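Local coordinates for protein putative rubredoxin reductase (Rhodopseudomonas palustris, PDB 3FG2) that uses FAD to pass electrons from NADH to a ferredoxin, probably the one that serves the cytochrome P450 CYP199A2, at residues T3-G8 with I97-L102; V259-L264 with A311-G316; S271-C276 with D298-V303. All coordinates share one frame; numbering follows the deposited sequence.

Interaction 1 of 3, residues T3-G8 with I97-L102; sequences TVLIAG and IEYGHL. With FAD (flavin-adenine dinucleotide), chain B.
Leu5 lays its forked end against Ile97 and Tyr99, its CD2 methyl 3.7 Å from Ile97 CG2 and 3.8 Å from Tyr99 CB. CD1 also faces Ile97 CG2, a little farther off, so both tips of the leucine meet the same methyl. Ile97 presents that methyl with CG2 anti to its backbone N. The side chains of Leu5 and Tyr99 cross at about a right angle; the tyrosine ring itself leads away, and one of its faces receives Leu102 CB, 3.8 Å above the plane and over the ring centre. Leu102 returns to the strand 4-7 through CD1, which sits 3.9 Å from Leu5 CB and closer still to Leu5 O.

Beneath these side chains the backbones run parallel, Val4 paired with His101 and Leu5 with Leu102. Leu5 N donates to His101 O at 3.0 Å, and the CA of Val4 makes a CA-H...O contact with that same oxygen. At the start of the pairing Thr3 O accepts from both Gly100 N, at 2.6 Å, and His101 N, at 3.2 Å. This is the heart of the Rossmann-type FAD-binding domain, in which 4-7 is the middle strand of a five-stranded parallel sheet, bordered by 101-104 and 29-32. The 97-102 segment leaves the small antiparallel sheet at Glu98 and enters the parallel one at His101. The strand 4-7 ends at Ala7, and Gly8 follows as the first glycine of a GxGxxG sequence. Its CA comes within 3.3 Å of FAD O4B; a side chain there would collide with the adenosine ribose.

Interaction 2 of 3, residues V259-L264 with A311-G316; sequences VDQQLL and AKPYDG
Tyr314 N donates to Gln261 O at 2.8 Å in a nearly straight bond (173° at the hydrogen), the one hydrogen bond that joins the two segments. A type I beta turn spans Asp260 to Leu263, and from it the Gln261 carbonyl faces the 311-316 segment. Within the 259-264 segment Asp260 OD1 is gripped by two backbone amides, Gln262 N at 2.9 Å and Leu264 N at 3.1 Å. They arrive from opposite faces of the carboxylate plane, each well above it, and the bond from Gln262 N makes an Asx turn.

Side chains pack around the bond between the segments. The Gln261 chain lies beside Pro313 and points the same way, its NE2 3.8 Å from the ring's CG. Gln262 meets the other segment at two points: its CG lies 3.6 Å from Lys312 O, and its OE1 lies 3.5 Å from Ala311 CB. More deeply buried, Leu263 crosses Tyr314 obliquely, with CD2 3.9 Å from the tyrosine CB and CD1 obliquely near the ring. One face of that ring receives Gly316 N, offset toward the rim. An alanine in place of Leu263 would probably open a gap beside Tyr314 CB and ring, with the tyrosine less firmly held.

Both segments are loops, one leading from strand 257-259 toward strand 270-272, the other running from helix 293-306 to strand 319-324. Phe279 of strand 277-281 meets the Tyr314 ring edge-to-face, and Gln299 of helix 293-306 touches both Leu263 and Tyr314.

Interaction 3 of 3, residues S271-C276 with D298-V303; sequences SAIGDC and DQARCV. With FAD (flavin-adenine dinucleotide), chain B.
Apolar packing centres on Ile273, whose branches spread over the helix 293-306. Its CG2 presses on Val303 CG2 at 3.4 Å, tighter than usual van der Waals contact, where the two side chains meet obliquely. With CG2 anti to the carbonyl carbon, that methyl is the branch that meets Val303, while CG1 (chi1 58°) takes the position between the backbone N and the carbonyl carbon. CD1 extends in another direction and settles over Ala300, 4.1 Å from its CA. Ser271 adds a looser touch of CB on Val303 CG2, while its hydroxyl bonds to Arg306 farther along the same helix.

The polar link across the segments is Gly274 N to Gln299 OE1, 2.9 Å long. The donor stands above the amide plane, 49° out of it. The Gln299 chain, extended beyond CG, carries OE1 up to the Gly274 amide, and OE1 also comes 3.2 Å from Ile273 CA. Buried Gly274 N thereby finds its acceptor on a helix side chain.

Strand 270-272 is the edge of the parallel sheet of the FAD-binding domain, and the segment beyond it carries Gly274 and Asp275, a Gly-Asp pair that, as in related FAD reductases, meets the phosphate and ribityl chain of the cofactor. Ile273, just past the strand, joins helix 293-306 to the sheet and also touches Ala12 of helix 11-22.

Two hydrogen bonds reach the cofactor: Asp275 N donates to FAD O2P at 3.0 Å, so a backbone amide holds the phosphate, and FAD O3' donates to Asp275 OD1 at 2.9 Å, which ties the ribityl chain to the carboxylate at this point. Gly274 CA passes 3.5 Å from FAD O2P; a CB here would clash with that oxygen, and the backbone angles too are those of a glycine.

Overall arrangement
Every residue that touches across interaction 3 is buried, whereas interactions 1 and 2 are each partly buried, with the exposed residues of interaction 2 in its 311-316 loop. Interactions 1 and 3 share one parallel sheet through neighbouring strands 101-104 and 270-272, and both reach FAD, one at the adenosine ribose and the other at a phosphate and the ribityl chain. Interaction 2 stands back from the cofactor and adjoins interaction 3, their centres about 8 Å apart, with Tyr314 packed on Gln299. The chemistry follows the place: paired strand backbones in 1, one backbone bond between two loops with leucine and tyrosine packed beside it in 2, helix side chains against a strand end and bonds to the cofactor in 3.

Interaction 1 of 3, residues T3-G8 with I97-L102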
# COMPACT_ATOMS: atom_id res chain seq x y z
N THR A 3 -2.01 -20.89 21.51
CA THR A 3 -1.62 -20.58 20.14
C THR A 3 -2.15 -19.26 19.58
O THR A 3 -3.28 -18.86 19.87
CB THR A 3 -2.05 -21.72 19.20
OG1 THR A 3 -1.43 -22.95 19.62
CG2 THR A 3 -1.64 -21.43 17.76
N VAL A 4 -1.31 -18.59 18.80
CA VAL A 4 -1.67 -17.34 18.15
C VAL A 4 -1.74 -17.63 16.66
O VAL A 4 -0.74 -18.00 16.04
CB VAL A 4 -0.62 -16.23 18.38
CG1 VAL A 4 -0.94 -15.02 17.51
CG2 VAL A 4 -0.60 -15.82 19.84
N LEU A 5 -2.92 -17.46 16.09
CA LEU A 5 -3.12 -17.73 14.67
C LEU A 5 -3.11 -16.44 13.86
O LEU A 5 -3.88 -15.52 14.14
CB LEU A 5 -4.44 -18.47 14.47
CG LEU A 5 -4.37 -19.91 13.95
CD1 LEU A 5 -3.25 -20.67 14.65
CD2 LEU A 5 -5.72 -20.59 14.18
N ILE A 6 -2.24 -16.39 12.85
CA ILE A 6 -2.15 -15.22 11.99
C ILE A 6 -2.70 -15.56 10.62
O ILE A 6 -2.19 -16.46 9.94
CB ILE A 6 -0.71 -14.75 11.80
CG1 ILE A 6 -0.02 -14.61 13.16
CG2 ILE A 6 -0.69 -13.43 11.06
CD1 ILE A 6 1.48 -14.42 13.06
N ALA A 7 -3.75 -14.84 10.21
CA ALA A 7 -4.40 -15.04 8.92
C ALA A 7 -3.91 -14.00 7.93
O ALA A 7 -4.32 -12.84 7.98
CB ALA A 7 -5.90 -14.92 9.07
N GLY A 8 -3.03 -14.42 7.02
CA GLY A 8 -2.47 -13.49 6.05
C GLY A 8 -0.99 -13.39 6.34
O GLY A 8 -0.60 -13.01 7.44
N ILE A 97 -8.43 -25.19 13.26
CA ILE A 97 -7.47 -25.00 14.33
C ILE A 97 -8.03 -24.15 15.46
O ILE A 97 -8.79 -23.21 15.22
CB ILE A 97 -6.19 -24.34 13.80
CG1 ILE A 97 -5.61 -25.18 12.67
CG2 ILE A 97 -5.17 -24.19 14.92
CD1 ILE A 97 -4.37 -24.60 12.05
N GLU A 98 -7.66 -24.49 16.69
CA GLU A 98 -8.09 -23.72 17.86
C GLU A 98 -7.06 -22.63 18.04
O GLU A 98 -5.88 -22.81 17.70
CB GLU A 98 -8.11 -24.58 19.12
CG GLU A 98 -9.08 -25.74 19.11
CD GLU A 98 -9.11 -26.44 20.46
OE1 GLU A 98 -9.58 -25.83 21.44
OE2 GLU A 98 -8.65 -27.60 20.53
N TYR A 99 -7.48 -21.49 18.57
CA TYR A 99 -6.55 -20.40 18.77
C TYR A 99 -6.77 -19.73 20.12
O TYR A 99 -7.89 -19.74 20.66
CB TYR A 99 -6.69 -19.37 17.64
CG TYR A 99 -8.05 -18.69 17.55
CD1 TYR A 99 -8.43 -17.72 18.48
CD2 TYR A 99 -8.96 -19.03 16.55
CE1 TYR A 99 -9.68 -17.13 18.42
CE2 TYR A 99 -10.21 -18.44 16.48
CZ TYR A 99 -10.57 -17.49 17.42
OH TYR A 99 -11.81 -16.92 17.38
N GLY A 100 -5.70 -19.17 20.66
CA GLY A 100 -5.79 -18.45 21.92
C GLY A 100 -6.16 -17.03 21.51
O GLY A 100 -7.11 -16.43 22.03
N HIS A 101 -5.41 -16.51 20.54
CA HIS A 101 -5.66 -15.18 20.00
C HIS A 101 -5.50 -15.25 18.48
O HIS A 101 -4.57 -15.88 17.96
CB HIS A 101 -4.69 -14.16 20.59
CG HIS A 101 -5.16 -12.74 20.46
ND1 HIS A 101 -5.10 -12.04 19.27
CD2 HIS A 101 -5.77 -11.92 21.34
CE1 HIS A 101 -5.66 -10.85 19.43
NE2 HIS A 101 -6.07 -10.76 20.68
N LEU A 102 -6.44 -14.62 17.78
CA LEU A 102 -6.45 -14.60 16.32
C LEU A 102 -6.06 -13.23 15.77
O LEU A 102 -6.64 -12.21 16.15
CB LEU A 102 -7.84 -14.98 15.80
CG LEU A 102 -8.09 -14.85 14.29
CD1 LEU A 102 -7.10 -15.72 13.53
CD2 LEU A 102 -9.52 -15.27 13.96
PA FAD B . -0.54 -7.63 2.28
O1A FAD B . -1.41 -7.40 1.10
O2A FAD B . 0.81 -7.52 2.19
O5B FAD B . -0.77 -9.14 2.49
C5B FAD B . -2.08 -9.76 2.69
C4B FAD B . -1.81 -11.27 2.54
O4B FAD B . -2.96 -11.97 3.16
C3B FAD B . -1.74 -11.80 1.10
O3B FAD B . -0.67 -12.64 0.80
C2B FAD B . -3.12 -12.36 0.90
O2B FAD B . -3.20 -13.26 -0.16
C1B FAD B . -3.33 -13.03 2.22
N9A FAD B . -4.72 -13.33 2.60
C8A FAD B . -5.83 -12.58 2.34
N7A FAD B . -6.95 -13.13 2.81
C5A FAD B . -6.55 -14.29 3.41
C6A FAD B . -7.31 -15.35 4.11
N6A FAD B . -8.61 -15.33 4.28
N1A FAD B . -6.55 -16.39 4.58
C2A FAD B . -5.18 -16.45 4.42
N3A FAD B . -4.41 -15.53 3.79
C4A FAD B . -5.14 -14.46 3.30
N1 FAD B . 3.76 0.73 0.61
C2 FAD B . 4.76 1.56 0.90
O2 FAD B . 4.84 2.09 1.97
N3 FAD B . 5.79 1.87 -0.04
C4 FAD B . 5.81 1.31 -1.31
O4 FAD B . 6.71 1.59 -2.08
C4X FAD B . 4.73 0.39 -1.63
N5 FAD B . 4.69 -0.20 -2.85
C5X FAD B . 3.66 -1.07 -3.13
C6 FAD B . 3.65 -1.69 -4.41
C7 FAD B . 2.66 -2.59 -4.78
C7M FAD B . 2.70 -3.22 -6.16
C8 FAD B . 1.59 -2.91 -3.84
C8M FAD B . 0.48 -3.88 -4.17
C9 FAD B . 1.59 -2.30 -2.56
C9A FAD B . 2.61 -1.39 -2.20
N10 FAD B . 2.68 -0.74 -0.90
C10 FAD B . 3.70 0.13 -0.61
C1' FAD B . 1.61 -1.05 0.07
C2' FAD B . 2.04 -2.25 0.98
O2' FAD B . 2.38 -3.33 0.15
C3' FAD B . 0.87 -2.59 1.89
O3' FAD B . 0.58 -1.47 2.72
C4' FAD B . 1.22 -3.79 2.74
O4' FAD B . 1.53 -4.94 1.91
C5' FAD B . 0.04 -4.11 3.63
O5' FAD B . 0.42 -5.39 4.47
P FAD B . -0.65 -6.38 4.82
O1P FAD B . 0.15 -7.42 5.66
O2P FAD B . -1.75 -5.83 5.47
O3P FAD B . -1.17 -7.02 3.61

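Interaction 2 of 3, residues V259-L264 with A311-G316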
# COMPACT_ATOMS: atom_id res chain seq x y z
N VAL A 259 -11.38 -1.89 14.63
CA VAL A 259 -10.60 -2.20 15.83
C VAL A 259 -10.40 -0.92 16.65
O VAL A 259 -10.46 0.19 16.11
CB VAL A 259 -9.22 -2.80 15.44
CG1 VAL A 259 -9.41 -4.12 14.70
CG2 VAL A 259 -8.44 -1.83 14.59
N ASP A 260 -10.16 -1.06 17.95
CA ASP A 260 -9.96 0.10 18.82
C ASP A 260 -8.50 0.57 18.84
O ASP A 260 -7.70 0.16 18.00
CB ASP A 260 -10.43 -0.19 20.25
CG ASP A 260 -9.70 -1.37 20.90
OD1 ASP A 260 -8.61 -1.75 20.42
OD2 ASP A 260 -10.23 -1.90 21.90
N GLN A 261 -8.16 1.43 19.80
CA GLN A 261 -6.80 1.96 19.92
C GLN A 261 -5.73 0.88 19.99
O GLN A 261 -4.59 1.09 19.59
CB GLN A 261 -6.68 2.84 21.16
CG GLN A 261 -7.53 4.09 21.11
CD GLN A 261 -7.49 4.87 22.41
OE1 GLN A 261 -8.11 5.93 22.53
NE2 GLN A 261 -6.76 4.36 23.40
N GLN A 262 -6.09 -0.29 20.52
CA GLN A 262 -5.12 -1.36 20.65
C GLN A 262 -5.21 -2.39 19.54
O GLN A 262 -4.63 -3.47 19.64
CB GLN A 262 -5.27 -2.02 22.02
CG GLN A 262 -4.64 -1.20 23.14
CD GLN A 262 -5.04 -1.69 24.52
OE1 GLN A 262 -5.12 -2.89 24.77
NE2 GLN A 262 -5.28 -0.75 25.43
N LEU A 263 -5.92 -2.02 18.47
CA LEU A 263 -6.08 -2.88 17.30
C LEU A 263 -6.83 -4.17 17.61
O LEU A 263 -6.59 -5.22 17.01
CB LEU A 263 -4.70 -3.18 16.69
CG LEU A 263 -3.84 -1.91 16.57
CD1 LEU A 263 -2.47 -2.23 16.00
CD2 LEU A 263 -4.56 -0.91 15.69
N LEU A 264 -7.77 -4.07 18.56
CA LEU A 264 -8.59 -5.20 18.96
C LEU A 264 -10.01 -5.03 18.43
O LEU A 264 -10.56 -3.92 18.46
CB LEU A 264 -8.66 -5.30 20.49
CG LEU A 264 -7.48 -5.95 21.22
CD1 LEU A 264 -7.55 -5.63 22.71
CD2 LEU A 264 -7.52 -7.45 20.98
N ALA A 311 0.31 -3.38 26.78
CA ALA A 311 -0.74 -3.03 25.85
C ALA A 311 -0.77 -1.51 25.80
O ALA A 311 -1.06 -0.86 26.81
CB ALA A 311 -2.07 -3.57 26.34
N LYS A 312 -0.46 -0.95 24.64
CA LYS A 312 -0.45 0.50 24.46
C LYS A 312 -1.24 0.92 23.23
O LYS A 312 -1.42 0.15 22.30
CB LYS A 312 0.98 1.01 24.31
CG LYS A 312 1.77 1.09 25.60
CD LYS A 312 3.14 1.66 25.32
CE LYS A 312 3.81 2.13 26.59
NZ LYS A 312 3.01 3.18 27.28
N PRO A 313 -1.72 2.17 23.22
CA PRO A 313 -2.48 2.67 22.07
C PRO A 313 -1.57 2.71 20.85
O PRO A 313 -0.42 3.13 20.96
CB PRO A 313 -2.90 4.07 22.51
CG PRO A 313 -3.01 3.94 23.99
CD PRO A 313 -1.78 3.12 24.34
N TYR A 314 -2.07 2.25 19.71
CA TYR A 314 -1.28 2.27 18.49
C TYR A 314 -0.98 3.72 18.10
O TYR A 314 -1.87 4.56 18.08
CB TYR A 314 -2.05 1.60 17.34
CG TYR A 314 -1.35 1.75 16.03
CD1 TYR A 314 -0.12 1.12 15.82
CD2 TYR A 314 -1.86 2.58 15.03
CE1 TYR A 314 0.60 1.32 14.64
CE2 TYR A 314 -1.14 2.78 13.84
CZ TYR A 314 0.08 2.15 13.65
OH TYR A 314 0.81 2.32 12.50
N ASP A 315 0.29 4.01 17.79
CA ASP A 315 0.67 5.37 17.40
C ASP A 315 1.81 5.40 16.39
O ASP A 315 2.64 6.32 16.41
CB ASP A 315 1.05 6.20 18.64
CG ASP A 315 1.14 7.70 18.33
OD1 ASP A 315 1.72 8.44 19.16
OD2 ASP A 315 0.65 8.15 17.28
N GLY A 316 1.86 4.41 15.50
CA GLY A 316 2.90 4.40 14.50
C GLY A 316 2.72 5.63 13.63
O GLY A 316 1.68 5.76 12.97

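Interaction 3 of 3, residues S271-C276 with D298-V303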
# COMPACT_ATOMS: atom_id res chain seq x y z
N SER A 271 -7.54 -9.75 16.79
CA SER A 271 -7.01 -8.45 16.40
C SER A 271 -6.95 -8.34 14.88
O SER A 271 -6.96 -9.35 14.17
CB SER A 271 -5.59 -8.26 16.95
OG SER A 271 -5.61 -8.10 18.36
N ALA A 272 -6.88 -7.11 14.39
CA ALA A 272 -6.77 -6.86 12.95
C ALA A 272 -5.66 -5.84 12.75
O ALA A 272 -5.61 -4.83 13.44
CB ALA A 272 -8.09 -6.32 12.40
N ILE A 273 -4.77 -6.11 11.80
CA ILE A 273 -3.65 -5.22 11.53
C ILE A 273 -3.37 -5.08 10.03
O ILE A 273 -3.71 -5.97 9.23
CB ILE A 273 -2.34 -5.74 12.18
CG1 ILE A 273 -2.04 -7.15 11.66
CG2 ILE A 273 -2.47 -5.74 13.69
CD1 ILE A 273 -0.73 -7.70 12.13
N GLY A 274 -2.74 -3.97 9.65
CA GLY A 274 -2.40 -3.74 8.26
C GLY A 274 -3.47 -3.09 7.40
O GLY A 274 -4.35 -2.40 7.89
N ASP A 275 -3.37 -3.33 6.10
CA ASP A 275 -4.32 -2.76 5.16
C ASP A 275 -5.78 -3.10 5.47
O ASP A 275 -6.67 -2.31 5.15
CB ASP A 275 -3.98 -3.24 3.75
CG ASP A 275 -2.80 -2.50 3.14
OD1 ASP A 275 -2.10 -1.76 3.87
OD2 ASP A 275 -2.58 -2.66 1.92
N CYS A 276 -6.02 -4.24 6.10
CA CYS A 276 -7.39 -4.66 6.39
C CYS A 276 -8.02 -4.00 7.61
O CYS A 276 -9.23 -4.09 7.80
CB CYS A 276 -7.46 -6.19 6.57
SG CYS A 276 -6.93 -6.81 8.21
N ASP A 298 4.42 -1.18 11.93
CA ASP A 298 4.22 -0.62 13.26
C ASP A 298 3.01 -1.23 13.95
O ASP A 298 3.03 -1.46 15.16
CB ASP A 298 4.06 0.90 13.21
CG ASP A 298 5.30 1.60 12.68
OD1 ASP A 298 6.42 1.05 12.80
OD2 ASP A 298 5.14 2.72 12.15
N GLN A 299 1.96 -1.50 13.19
CA GLN A 299 0.78 -2.09 13.79
C GLN A 299 1.11 -3.49 14.28
O GLN A 299 0.66 -3.90 15.36
CB GLN A 299 -0.37 -2.12 12.78
CG GLN A 299 -1.28 -0.91 12.89
CD GLN A 299 -2.50 -1.02 12.00
OE1 GLN A 299 -3.04 -2.12 11.80
NE2 GLN A 299 -2.96 0.11 11.47
N ALA A 300 1.92 -4.22 13.51
CA ALA A 300 2.31 -5.56 13.90
C ALA A 300 3.08 -5.50 15.22
O ALA A 300 2.84 -6.29 16.14
CB ALA A 300 3.18 -6.19 12.82
N ARG A 301 4.01 -4.55 15.32
CA ARG A 301 4.80 -4.38 16.54
C ARG A 301 3.88 -4.10 17.74
O ARG A 301 4.06 -4.66 18.82
CB ARG A 301 5.80 -3.24 16.37
CG ARG A 301 7.03 -3.59 15.53
CD ARG A 301 7.90 -2.36 15.29
NE ARG A 301 9.28 -2.69 14.95
CZ ARG A 301 9.66 -3.35 13.86
NH1 ARG A 301 8.76 -3.75 12.98
NH2 ARG A 301 10.94 -3.62 13.65
N CYS A 302 2.90 -3.22 17.53
CA CYS A 302 1.96 -2.86 18.57
C CYS A 302 1.21 -4.07 19.15
O CYS A 302 1.03 -4.18 20.37
CB CYS A 302 0.95 -1.86 18.04
SG CYS A 302 -0.26 -1.34 19.26
N VAL A 303 0.77 -4.96 18.26
CA VAL A 303 0.05 -6.16 18.67
C VAL A 303 1.00 -7.13 19.36
O VAL A 303 0.66 -7.69 20.41
CB VAL A 303 -0.60 -6.86 17.46
CG1 VAL A 303 -1.07 -8.26 17.84
CG2 VAL A 303 -1.78 -6.04 16.97
PA FAD B . -0.54 -7.63 2.28
O1A FAD B . -1.41 -7.40 1.10
O2A FAD B . 0.81 -7.52 2.19
O5B FAD B . -0.77 -9.14 2.49
C5B FAD B . -2.08 -9.76 2.69
C4B FAD B . -1.81 -11.27 2.54
O4B FAD B . -2.96 -11.97 3.16
C3B FAD B . -1.74 -11.80 1.10
O3B FAD B . -0.67 -12.64 0.80
C2B FAD B . -3.12 -12.36 0.90
O2B FAD B . -3.20 -13.26 -0.16
C1B FAD B . -3.33 -13.03 2.22
N9A FAD B . -4.72 -13.33 2.60
C8A FAD B . -5.83 -12.58 2.34
N7A FAD B . -6.95 -13.13 2.81
C5A FAD B . -6.55 -14.29 3.41
C6A FAD B . -7.31 -15.35 4.11
N6A FAD B . -8.61 -15.33 4.28
N1A FAD B . -6.55 -16.39 4.58
C2A FAD B . -5.18 -16.45 4.42
N3A FAD B . -4.41 -15.53 3.79
C4A FAD B . -5.14 -14.46 3.30
N1 FAD B . 3.76 0.73 0.61
C2 FAD B . 4.76 1.56 0.90
O2 FAD B . 4.84 2.09 1.97
N3 FAD B . 5.79 1.87 -0.04
C4 FAD B . 5.81 1.31 -1.31
O4 FAD B . 6.71 1.59 -2.08
C4X FAD B . 4.73 0.39 -1.63
N5 FAD B . 4.69 -0.20 -2.85
C5X FAD B . 3.66 -1.07 -3.13
C6 FAD B . 3.65 -1.69 -4.41
C7 FAD B . 2.66 -2.59 -4.78
C7M FAD B . 2.70 -3.22 -6.16
C8 FAD B . 1.59 -2.91 -3.84
C8M FAD B . 0.48 -3.88 -4.17
C9 FAD B . 1.59 -2.30 -2.56
C9A FAD B . 2.61 -1.39 -2.20
N10 FAD B . 2.68 -0.74 -0.90
C10 FAD B . 3.70 0.13 -0.61
C1' FAD B . 1.61 -1.05 0.07
C2' FAD B . 2.04 -2.25 0.98
O2' FAD B . 2.38 -3.33 0.15
C3' FAD B . 0.87 -2.59 1.89
O3' FAD B . 0.58 -1.47 2.72
C4' FAD B . 1.22 -3.79 2.74
O4' FAD B . 1.53 -4.94 1.91
C5' FAD B . 0.04 -4.11 3.63
O5' FAD B . 0.42 -5.39 4.47
P FAD B . -0.65 -6.38 4.82
O1P FAD B . 0.15 -7.42 5.66
O2P FAD B . -1.75 -5.83 5.47
O3P FAD B . -1.17 -7.02 3.61